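Local coordinates for protein arsenite methyltransferase (Chlamydomonas reinhardtii, PDB 5EVJ) that catalyses S-adenosylmethionine-dependent methylation of trivalent arsenic, probably turning arsenic triglutathione into mono-, di- and trimethylated products, at residues 170-175 and 195-200; 201-206 and 263-268; 242-247 and 269-274. The protein carries 15 engineered substitutions. All coordinates share one frame; numbering follows the deposited sequence.

Contact 1. Residues 170-175 and 195-200; sequences CVINLS and MHFSDV
Asp199 OD2 receives two neighbouring backbone N-H groups from the turn at residues 170-175. The bond from Ile172 N is 3.0 Å long and the one from Asn173 N to the same Asp199 OD2 is 3.1 Å. Both are weak, because the N-H groups point well off the oxygen. The other carboxylate oxygen, Asp199 OD1, is held from its own strand by Val200 N at 2.7 Å. Water 1 fills the interior between turn and strand, bonding Val171 N, Ser198 O and, weakly, Asp199 OD2. This turn leaves the end of strand 163-169 and leads to helix 178-188, which returns to strand 193-202. The unit is a beta-alpha-beta crossover of the Rossmann-like methyltransferase fold. The apolar part of the contact is tightly packed. With chi2 extended (-169°), Ile172 CD1 reaches Met195 CE at 3.4 Å and Phe197 CD2 at 3.8 Å. Met195 CE itself sits over the centre of the Phe197 ring. Cys170 N bonds Ser198 O at 2.9 Å, and its SG, in a disulfide with Cys74, packs on Val200 CG2. The polar part around Asn173 is looser. Its side chain and that of Asp199 meet tip to tip, amide and carboxylate planes 14° apart. The modelled amide orientation is doubtful, since it sets two acceptors, Asn173 OD1 and Val200 O, side by side. Water 2 donates to Val200 O; its weak bond from Asn173 ND2 depends on that orientation.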
loop_
_atom_site.group_PDB
_atom_site.type_symbol
_atom_site.label_atom_id
_atom_site.label_comp_id
_atom_site.label_asym_id
_atom_site.label_seq_id
_atom_site.Cartn_x
_atom_site.Cartn_y
_atom_site.Cartn_z
ATOM N N CYS A 170 -7.312 0.319 5.669
ATOM C CA CYS A 170 -7.875 0.790 6.941
ATOM C C CYS A 170 -8.238 -0.298 7.866
ATOM O O CYS A 170 -9.345 -0.255 8.397
ATOM C CB CYS A 170 -9.181 1.557 6.698
ATOM S SG CYS A 170 -9.180 3.308 7.144
ATOM N N VAL A 171 -7.368 -1.288 8.041
ATOM C CA VAL A 171 -7.581 -2.340 9.020
ATOM C C VAL A 171 -6.354 -2.502 9.924
ATOM O O VAL A 171 -6.392 -3.224 10.920
ATOM C CB VAL A 171 -7.860 -3.760 8.405
ATOM C CG1 VAL A 171 -9.224 -3.899 7.679
ATOM C CG2 VAL A 171 -6.687 -4.255 7.565
ATOM N N ILE A 172 -5.263 -1.833 9.623
ATOM C CA ILE A 172 -4.090 -2.074 10.430
ATOM C C ILE A 172 -4.130 -1.365 11.794
ATOM O O ILE A 172 -3.520 -1.834 12.756
ATOM C CB ILE A 172 -2.792 -1.876 9.624
ATOM C CG1 ILE A 172 -2.901 -2.710 8.341
ATOM C CG2 ILE A 172 -1.558 -2.225 10.456
ATOM C CD1 ILE A 172 -1.642 -2.862 7.522
ATOM N N ASN A 173 -4.878 -0.275 11.893
ATOM C CA ASN A 173 -5.031 0.392 13.194
ATOM C C ASN A 173 -5.752 -0.467 14.189
ATOM O O ASN A 173 -5.746 -0.170 15.378
ATOM C CB ASN A 173 -5.770 1.738 13.093
ATOM C CG ASN A 173 -4.984 2.811 12.305
ATOM O OD1 ASN A 173 -5.497 3.913 12.103
ATOM N ND2 ASN A 173 -3.750 2.491 11.848
ATOM N N LEU A 174 -6.407 -1.514 13.715
ATOM C CA LEU A 174 -7.184 -2.354 14.615
ATOM C C LEU A 174 -6.377 -3.536 15.046
ATOM O O LEU A 174 -6.739 -4.225 15.982
ATOM C CB LEU A 174 -8.505 -2.782 13.980
ATOM C CG LEU A 174 -9.399 -1.613 13.585
ATOM C CD1 LEU A 174 -8.815 -1.019 12.323
ATOM C CD2 LEU A 174 -10.812 -2.089 13.313
ATOM N N SER A 175 -5.263 -3.780 14.388
ATOM C CA SER A 175 -4.396 -4.842 14.834
ATOM C C SER A 175 -4.031 -4.684 16.319
ATOM O O SER A 175 -3.710 -3.594 16.766
ATOM C CB SER A 175 -3.121 -4.907 14.012
ATOM O OG SER A 175 -2.225 -5.872 14.579
ATOM N N MET A 195 4.736 -3.149 0.012
ATOM C CA MET A 195 3.502 -3.009 0.742
ATOM C C MET A 195 2.936 -1.644 0.439
ATOM O O MET A 195 3.567 -0.669 0.684
ATOM C CB MET A 195 3.710 -3.165 2.232
ATOM C CG MET A 195 2.380 -3.055 2.995
ATOM S SD MET A 195 2.627 -3.623 4.708
ATOM C CE MET A 195 0.945 -3.330 5.298
ATOM N N HIS A 196 1.729 -1.596 -0.094
ATOM C CA HIS A 196 1.080 -0.422 -0.590
ATOM C C HIS A 196 -0.310 -0.420 0.074
ATOM O O HIS A 196 -1.159 -1.243 -0.247
ATOM C CB HIS A 196 0.927 -0.531 -2.069
ATOM C CG HIS A 196 0.511 0.720 -2.754
ATOM N ND1 HIS A 196 -0.804 1.161 -2.778
ATOM C CD2 HIS A 196 1.196 1.562 -3.563
ATOM C CE1 HIS A 196 -0.898 2.242 -3.526
ATOM N NE2 HIS A 196 0.307 2.536 -3.966
ATOM N N PHE A 197 -0.575 0.534 0.946
ATOM C CA PHE A 197 -1.780 0.450 1.786
ATOM C C PHE A 197 -2.226 1.818 2.315
ATOM O O PHE A 197 -1.422 2.766 2.378
ATOM C CB PHE A 197 -1.499 -0.536 2.921
ATOM C CG PHE A 197 -0.714 0.018 4.044
ATOM C CD1 PHE A 197 0.637 0.301 3.916
ATOM C CD2 PHE A 197 -1.334 0.200 5.280
ATOM C CE1 PHE A 197 1.391 0.788 5.003
ATOM C CE2 PHE A 197 -0.636 0.647 6.365
ATOM C CZ PHE A 197 0.735 0.973 6.224
ATOM N N SER A 198 -3.504 1.939 2.622
ATOM C CA SER A 198 -4.032 3.177 3.131
ATOM C C SER A 198 -4.541 2.940 4.533
ATOM O O SER A 198 -4.999 1.838 4.875
ATOM C CB SER A 198 -5.147 3.734 2.218
ATOM O OG SER A 198 -6.188 2.768 2.094
ATOM N N ASP A 199 -4.403 3.955 5.365
ATOM C CA ASP A 199 -4.883 3.832 6.718
ATOM C C ASP A 199 -5.005 5.232 7.289
ATOM O O ASP A 199 -4.694 6.248 6.622
ATOM C CB ASP A 199 -3.972 2.917 7.561
ATOM C CG ASP A 199 -4.754 2.142 8.666
ATOM O OD1 ASP A 199 -5.771 2.666 9.144
ATOM O OD2 ASP A 199 -4.373 1.004 9.076
ATOM N N VAL A 200 -5.480 5.310 8.510
ATOM C CA VAL A 200 -5.665 6.627 9.115
ATOM C C VAL A 200 -4.551 6.930 10.117
ATOM O O VAL A 200 -4.184 6.097 10.928
ATOM C CB VAL A 200 -7.043 6.730 9.760
ATOM C CG1 VAL A 200 -7.142 8.035 10.538
ATOM C CG2 VAL A 200 -8.111 6.687 8.680
HETATM O O HOH W 1 -4.712 -0.751 6.336
HETATM O O HOH W 2 -2.062 4.608 12.384
#

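Contact 2. Residues 201-206 and 263-268; sequences YVDRRL and EARFYS
Tyr201 and Tyr267 form an antiparallel hydrogen-bonded pair. Tyr201 N gives to Tyr267 O, and Tyr267 N gives back to Tyr201 O at 2.7 Å with an angle of 175°. Their rings lie on the same face of the sheet. Val202 and Phe266 lie side by side on the other face, with Val202 CG2 3.7 Å from Phe266 CE2. Beyond this beta ladder, Arg204 takes over. Its guanidinium lays one face over Glu263 O, which is 3.1 Å above the plane. Side-on, it grips Asp203: NE meets OD1 at 2.9 Å, and NH1 meets OD2. Arg265 N also reaches Asp203 OD1, at 3.0 Å and from the opposite face of the carboxylate. An alanine in place of Arg204 would probably leave the Asp203 carboxylate freer to turn away from Arg265 N and open a gap over Glu263 O. Leu206 CD1 packs on Ala264 CB and Phe266 CZ. The contact joins the ends of two neighbouring strands, 193-202 and 266-274. Tyr201 packs on Phe230 and Asn227 of helix 227-237, the Val202 backbone bonds Leu225 and Asn227, where that helix begins, and Arg265 bridges to Glu249 of strand 243-249.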
loop_
_atom_site.group_PDB
_atom_site.type_symbol
_atom_site.label_atom_id
_atom_site.label_comp_id
_atom_site.label_asym_id
_atom_site.label_seq_id
_atom_site.Cartn_x
_atom_site.Cartn_y
_atom_site.Cartn_z
ATOM N N TYR A 201 -3.989 8.118 10.031
ATOM C CA TYR A 201 -2.915 8.546 10.966
ATOM C C TYR A 201 -3.258 9.886 11.595
ATOM O O TYR A 201 -4.193 10.593 11.115
ATOM C CB TYR A 201 -1.572 8.661 10.198
ATOM C CG TYR A 201 -1.210 7.331 9.582
ATOM C CD1 TYR A 201 -1.679 6.988 8.303
ATOM C CD2 TYR A 201 -0.456 6.376 10.289
ATOM C CE1 TYR A 201 -1.420 5.743 7.754
ATOM C CE2 TYR A 201 -0.199 5.103 9.733
ATOM C CZ TYR A 201 -0.700 4.827 8.456
ATOM O OH TYR A 201 -0.436 3.634 7.849
ATOM N N VAL A 202 -2.444 10.285 12.588
ATOM C CA VAL A 202 -2.558 11.595 13.241
ATOM C C VAL A 202 -1.275 12.425 13.123
ATOM O O VAL A 202 -0.187 11.868 12.981
ATOM C CB VAL A 202 -2.856 11.416 14.743
ATOM C CG1 VAL A 202 -3.397 12.720 15.383
ATOM C CG2 VAL A 202 -3.822 10.264 14.936
ATOM N N ASP A 203 -1.387 13.754 13.232
ATOM C CA ASP A 203 -0.218 14.580 13.138
ATOM C C ASP A 203 0.485 14.677 14.490
ATOM O O ASP A 203 1.546 15.248 14.561
ATOM C CB ASP A 203 -0.523 15.972 12.573
ATOM C CG ASP A 203 -1.271 16.866 13.598
ATOM O OD1 ASP A 203 -1.918 16.358 14.530
ATOM O OD2 ASP A 203 -1.222 18.089 13.465
ATOM N N ARG A 204 -0.072 14.073 15.528
ATOM C CA ARG A 204 0.542 14.051 16.865
ATOM C C ARG A 204 0.070 12.814 17.632
ATOM O O ARG A 204 -0.898 12.189 17.233
ATOM C CB ARG A 204 0.082 15.334 17.625
ATOM C CG ARG A 204 -1.394 15.349 18.004
ATOM C CD ARG A 204 -1.820 16.763 18.331
ATOM N NE ARG A 204 -1.743 17.619 17.120
ATOM C CZ ARG A 204 -1.812 18.956 17.137
ATOM N NH1 ARG A 204 -1.714 19.620 15.975
ATOM N NH2 ARG A 204 -1.987 19.637 18.318
ATOM N N ARG A 205 0.708 12.470 18.727
ATOM C CA ARG A 205 0.264 11.344 19.585
ATOM C C ARG A 205 -1.026 11.634 20.319
ATOM O O ARG A 205 -1.151 12.653 20.970
ATOM C CB ARG A 205 1.328 10.981 20.642
ATOM C CG ARG A 205 2.572 10.387 20.017
ATOM C CD ARG A 205 3.720 10.208 21.011
ATOM N NE ARG A 205 4.974 9.894 20.292
ATOM C CZ ARG A 205 6.140 10.532 20.421
ATOM N NH1 ARG A 205 6.350 11.492 21.356
ATOM N NH2 ARG A 205 7.119 10.171 19.643
ATOM N N LEU A 206 -1.988 10.737 20.238
ATOM C CA LEU A 206 -3.207 10.931 21.002
ATOM C C LEU A 206 -2.923 10.735 22.478
ATOM O O LEU A 206 -2.158 9.835 22.835
ATOM C CB LEU A 206 -4.260 9.930 20.583
ATOM C CG LEU A 206 -5.214 10.196 19.418
ATOM C CD1 LEU A 206 -5.251 11.648 18.957
ATOM C CD2 LEU A 206 -4.940 9.256 18.245
ATOM N N GLU A 263 -6.044 19.728 19.524
ATOM C CA GLU A 263 -5.923 20.180 18.155
ATOM C C GLU A 263 -5.389 19.028 17.220
ATOM O O GLU A 263 -4.812 19.293 16.172
ATOM C CB GLU A 263 -5.068 21.452 18.115
ATOM C CG GLU A 263 -5.735 22.684 18.778
ATOM C CD GLU A 263 -6.037 22.470 20.287
ATOM O OE1 GLU A 263 -5.076 22.272 21.085
ATOM O OE2 GLU A 263 -7.231 22.486 20.684
ATOM N N ALA A 264 -5.568 17.771 17.613
ATOM C CA ALA A 264 -5.112 16.650 16.745
ATOM C C ALA A 264 -5.728 16.714 15.347
ATOM O O ALA A 264 -6.913 16.912 15.206
ATOM C CB ALA A 264 -5.374 15.299 17.377
ATOM N N ARG A 265 -4.890 16.566 14.337
ATOM C CA ARG A 265 -5.328 16.484 12.967
ATOM C C ARG A 265 -5.118 15.066 12.426
ATOM O O ARG A 265 -4.026 14.478 12.565
ATOM C CB ARG A 265 -4.608 17.542 12.095
ATOM C CG ARG A 265 -4.907 18.972 12.563
ATOM C CD ARG A 265 -3.931 19.953 11.964
ATOM N NE ARG A 265 -4.484 20.374 10.721
ATOM C CZ ARG A 265 -3.864 21.026 9.728
ATOM N NH1 ARG A 265 -2.615 21.425 9.817
ATOM N NH2 ARG A 265 -4.549 21.290 8.615
ATOM N N PHE A 266 -6.180 14.541 11.802
ATOM C CA PHE A 266 -6.221 13.190 11.277
ATOM C C PHE A 266 -6.125 13.161 9.760
ATOM O O PHE A 266 -6.700 14.009 9.071
ATOM C CB PHE A 266 -7.476 12.469 11.714
ATOM C CG PHE A 266 -7.613 12.347 13.192
ATOM C CD1 PHE A 266 -8.095 13.422 13.962
ATOM C CD2 PHE A 266 -7.297 11.164 13.835
ATOM C CE1 PHE A 266 -8.227 13.303 15.349
ATOM C CE2 PHE A 266 -7.418 11.040 15.234
ATOM C CZ PHE A 266 -7.884 12.108 15.981
ATOM N N TYR A 267 -5.392 12.156 9.269
ATOM C CA TYR A 267 -5.185 11.910 7.843
ATOM C C TYR A 267 -5.459 10.465 7.408
ATOM O O TYR A 267 -5.264 9.477 8.144
ATOM C CB TYR A 267 -3.746 12.287 7.422
ATOM C CG TYR A 267 -3.468 13.703 7.821
ATOM C CD1 TYR A 267 -3.246 14.029 9.153
ATOM C CD2 TYR A 267 -3.537 14.721 6.893
ATOM C CE1 TYR A 267 -3.042 15.329 9.546
ATOM C CE2 TYR A 267 -3.295 16.019 7.245
ATOM C CZ TYR A 267 -3.057 16.318 8.577
ATOM O OH TYR A 267 -2.872 17.619 8.963
ATOM N N SER A 268 -5.898 10.397 6.179
ATOM C CA SER A 268 -6.014 9.190 5.435
ATOM C C SER A 268 -4.732 9.262 4.634
ATOM O O SER A 268 -4.558 10.181 3.835
ATOM C CB SER A 268 -7.206 9.355 4.460
ATOM O OG SER A 268 -7.316 8.257 3.587
HETATM O O HOH W 3 -2.920 19.088 20.941
#

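Contact 3. Residues 242-247 and 269-274; sequences PRQLEA and ITYRLF. Engineered in segment 242-247: Ala247 (natural residue Cys).
Leu245 N donates to Thr270 O at 2.7 Å, in a nearly straight bond of 165°. This bond sits in a classic beta bulge, where Leu245 and Glu246 of the edge strand 243-249 together face Thr270 of strand 266-274. Thr270 N returns a bond to Glu246 O at 3.0 Å. Leu245 is the extra residue; its psi of -41° departs from the extended strand, and the register shifts by one. Before the bulge, Arg243 and Arg272 form a hydrogen-bonded antiparallel pair, with Arg272 N 2.7 Å from Arg243 O. Leu245 CB rests on the aliphatic part of Arg272, 4.1 Å from CG. The charged ends are held elsewhere, Arg272 by Glu194 and Arg243 by Asp307. At the start of the strand, Pro242 CB meets Leu273 CD1 at 3.6 Å, and Pro242 also packs on helix 227-237. Gln244, Tyr271, Ile269 and the engineered Ala247 share the face opposite to Arg243, Glu246, Thr270 and Arg272. Ile269 CG2 lies over one face of the Tyr271 ring, toward its rim. It also touches Gln244 CG, which stands anti to its backbone N (chi1 163°). Gln244 NE2 bonds Asp308, while its OE1 accepts from water 4 at 2.9 Å. That water in turn accepts from Tyr271 OH at 2.6 Å.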
loop_
_atom_site.group_PDB
_atom_site.type_symbol
_atom_site.label_atom_id
_atom_site.label_comp_id
_atom_site.label_asym_id
_atom_site.label_seq_id
_atom_site.Cartn_x
_atom_site.Cartn_y
_atom_site.Cartn_z
ATOM N N PRO A 242 9.657 4.615 4.233
ATOM C CA PRO A 242 8.279 4.748 3.835
ATOM C C PRO A 242 8.047 6.010 3.028
ATOM O O PRO A 242 8.623 7.004 3.333
ATOM C CB PRO A 242 7.519 4.890 5.182
ATOM C CG PRO A 242 8.358 4.169 6.155
ATOM C CD PRO A 242 9.765 4.588 5.706
ATOM N N ARG A 243 7.186 5.945 2.017
ATOM C CA ARG A 243 6.912 7.081 1.152
ATOM C C ARG A 243 5.434 7.262 1.132
ATOM O O ARG A 243 4.672 6.320 1.013
ATOM C CB ARG A 243 7.409 6.818 -0.269
ATOM C CG ARG A 243 8.922 6.750 -0.416
ATOM C CD ARG A 243 9.600 8.118 -0.519
ATOM N NE ARG A 243 11.052 7.897 -0.567
ATOM C CZ ARG A 243 11.767 7.981 -1.682
ATOM N NH1 ARG A 243 11.172 8.325 -2.803
ATOM N NH2 ARG A 243 13.076 7.744 -1.672
ATOM N N GLN A 244 5.039 8.499 1.258
ATOM C CA GLN A 244 3.662 8.902 1.305
ATOM C C GLN A 244 3.193 9.146 -0.155
ATOM O O GLN A 244 3.744 9.988 -0.892
ATOM C CB GLN A 244 3.624 10.152 2.201
ATOM C CG GLN A 244 2.356 10.953 2.065
ATOM C CD GLN A 244 2.234 12.019 3.137
ATOM O OE1 GLN A 244 2.456 11.761 4.322
ATOM N NE2 GLN A 244 1.889 13.236 2.714
ATOM N N LEU A 245 2.195 8.419 -0.608
ATOM C CA LEU A 245 1.755 8.640 -1.985
ATOM C C LEU A 245 0.727 9.768 -2.014
ATOM O O LEU A 245 0.754 10.609 -2.895
ATOM C CB LEU A 245 1.143 7.339 -2.581
ATOM C CG LEU A 245 0.497 7.497 -3.989
ATOM C CD1 LEU A 245 1.505 8.016 -5.016
ATOM C CD2 LEU A 245 -0.198 6.259 -4.521
ATOM N N GLU A 246 -0.177 9.791 -1.033
ATOM C CA GLU A 246 -1.139 10.863 -0.910
ATOM C C GLU A 246 -1.847 10.866 0.456
ATOM O O GLU A 246 -1.988 9.835 1.131
ATOM C CB GLU A 246 -2.184 10.791 -2.007
ATOM C CG GLU A 246 -3.212 9.688 -1.810
ATOM C CD GLU A 246 -4.015 9.462 -3.083
ATOM O OE1 GLU A 246 -4.816 10.352 -3.470
ATOM O OE2 GLU A 246 -3.835 8.398 -3.712
ATOM N N ALA A 247 -2.249 12.055 0.861
ATOM C CA ALA A 247 -2.822 12.241 2.173
ATOM C C ALA A 247 -4.003 13.173 2.004
ATOM O O ALA A 247 -3.963 14.140 1.230
ATOM C CB ALA A 247 -1.796 12.842 3.128
ATOM N N ILE A 269 -3.825 8.322 4.858
ATOM C CA ILE A 269 -2.548 8.316 4.086
ATOM C C ILE A 269 -2.339 6.950 3.429
ATOM O O ILE A 269 -2.564 5.889 4.063
ATOM C CB ILE A 269 -1.302 8.575 4.962
ATOM C CG1 ILE A 269 -1.442 9.868 5.800
ATOM C CG2 ILE A 269 -0.014 8.590 4.114
ATOM C CD1 ILE A 269 -0.264 10.073 6.779
ATOM N N THR A 270 -1.892 6.997 2.171
ATOM C CA THR A 270 -1.522 5.811 1.423
ATOM C C THR A 270 -0.015 5.849 1.422
ATOM O O THR A 270 0.615 6.779 0.896
ATOM C CB THR A 270 -2.062 5.785 -0.058
ATOM O OG1 THR A 270 -3.491 5.747 -0.089
ATOM C CG2 THR A 270 -1.588 4.494 -0.776
ATOM N N TYR A 271 0.544 4.792 1.967
ATOM C CA TYR A 271 1.972 4.636 2.118
ATOM C C TYR A 271 2.504 3.602 1.162
ATOM O O TYR A 271 1.802 2.601 0.855
ATOM C CB TYR A 271 2.311 4.157 3.581
ATOM C CG TYR A 271 2.514 5.327 4.522
ATOM C CD1 TYR A 271 3.571 6.223 4.343
ATOM C CD2 TYR A 271 1.645 5.530 5.605
ATOM C CE1 TYR A 271 3.775 7.294 5.224
ATOM C CE2 TYR A 271 1.817 6.569 6.489
ATOM C CZ TYR A 271 2.859 7.483 6.276
ATOM O OH TYR A 271 2.966 8.537 7.140
ATOM N N ARG A 272 3.775 3.783 0.804
ATOM C CA ARG A 272 4.501 2.894 -0.039
ATOM C C ARG A 272 5.721 2.357 0.694
ATOM O O ARG A 272 6.632 3.116 1.051
ATOM C CB ARG A 272 4.897 3.588 -1.324
ATOM C CG ARG A 272 3.671 4.192 -2.016
ATOM C CD ARG A 272 4.050 4.517 -3.470
ATOM N NE ARG A 272 4.097 3.331 -4.338
ATOM C CZ ARG A 272 3.935 3.327 -5.670
ATOM N NH1 ARG A 272 3.765 4.453 -6.340
ATOM N NH2 ARG A 272 3.923 2.155 -6.362
ATOM N N LEU A 273 5.750 1.031 0.880
ATOM C CA LEU A 273 6.773 0.395 1.661
ATOM C C LEU A 273 7.473 -0.641 0.774
ATOM O O LEU A 273 7.025 -1.822 0.665
ATOM C CB LEU A 273 6.144 -0.243 2.858
ATOM C CG LEU A 273 5.995 0.498 4.193
ATOM C CD1 LEU A 273 5.718 1.990 4.069
ATOM C CD2 LEU A 273 4.942 -0.198 5.058
ATOM N N PHE A 274 8.581 -0.217 0.172
ATOM C CA PHE A 274 9.263 -1.054 -0.758
ATOM C C PHE A 274 10.230 -1.874 -0.061
ATOM O O PHE A 274 10.873 -1.386 0.924
ATOM C CB PHE A 274 10.032 -0.229 -1.779
ATOM C CG PHE A 274 9.157 0.319 -2.842
ATOM C CD1 PHE A 274 8.916 -0.421 -4.026
ATOM C CD2 PHE A 274 8.526 1.552 -2.671
ATOM C CE1 PHE A 274 8.083 0.081 -5.021
ATOM C CE2 PHE A 274 7.718 2.063 -3.667
ATOM C CZ PHE A 274 7.477 1.350 -4.869
HETATM O O HOH W 4 4.043 10.828 6.574
#

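Overall arrangement
All three contacts are built on or beside one mixed sheet; 170-175 is the loop that follows strand 163-169. The antiparallel strand 266-274 is inserted next to last, as in class I methyltransferases. Contact 1 closes first along the chain. Contacts 2 and 3 then interlace. Contacts 1 and 2 share strand 193-202; contacts 2 and 3 share strand 266-274. The centres of contact 1 and contact 3 are about 11 Å apart. Contact 2 lies about 15 Å from contact 1 and about 16 Å from contact 3, centre to centre. Probable hydrogen bonds, Met195 N to Leu273 O and Tyr271 N to Phe197 O, join contacts 1 and 3. Tyr201 packs on Tyr271. Together the contacts join the later half of the methyltransferase sheet, from the crossover loop to edge strand 243-249.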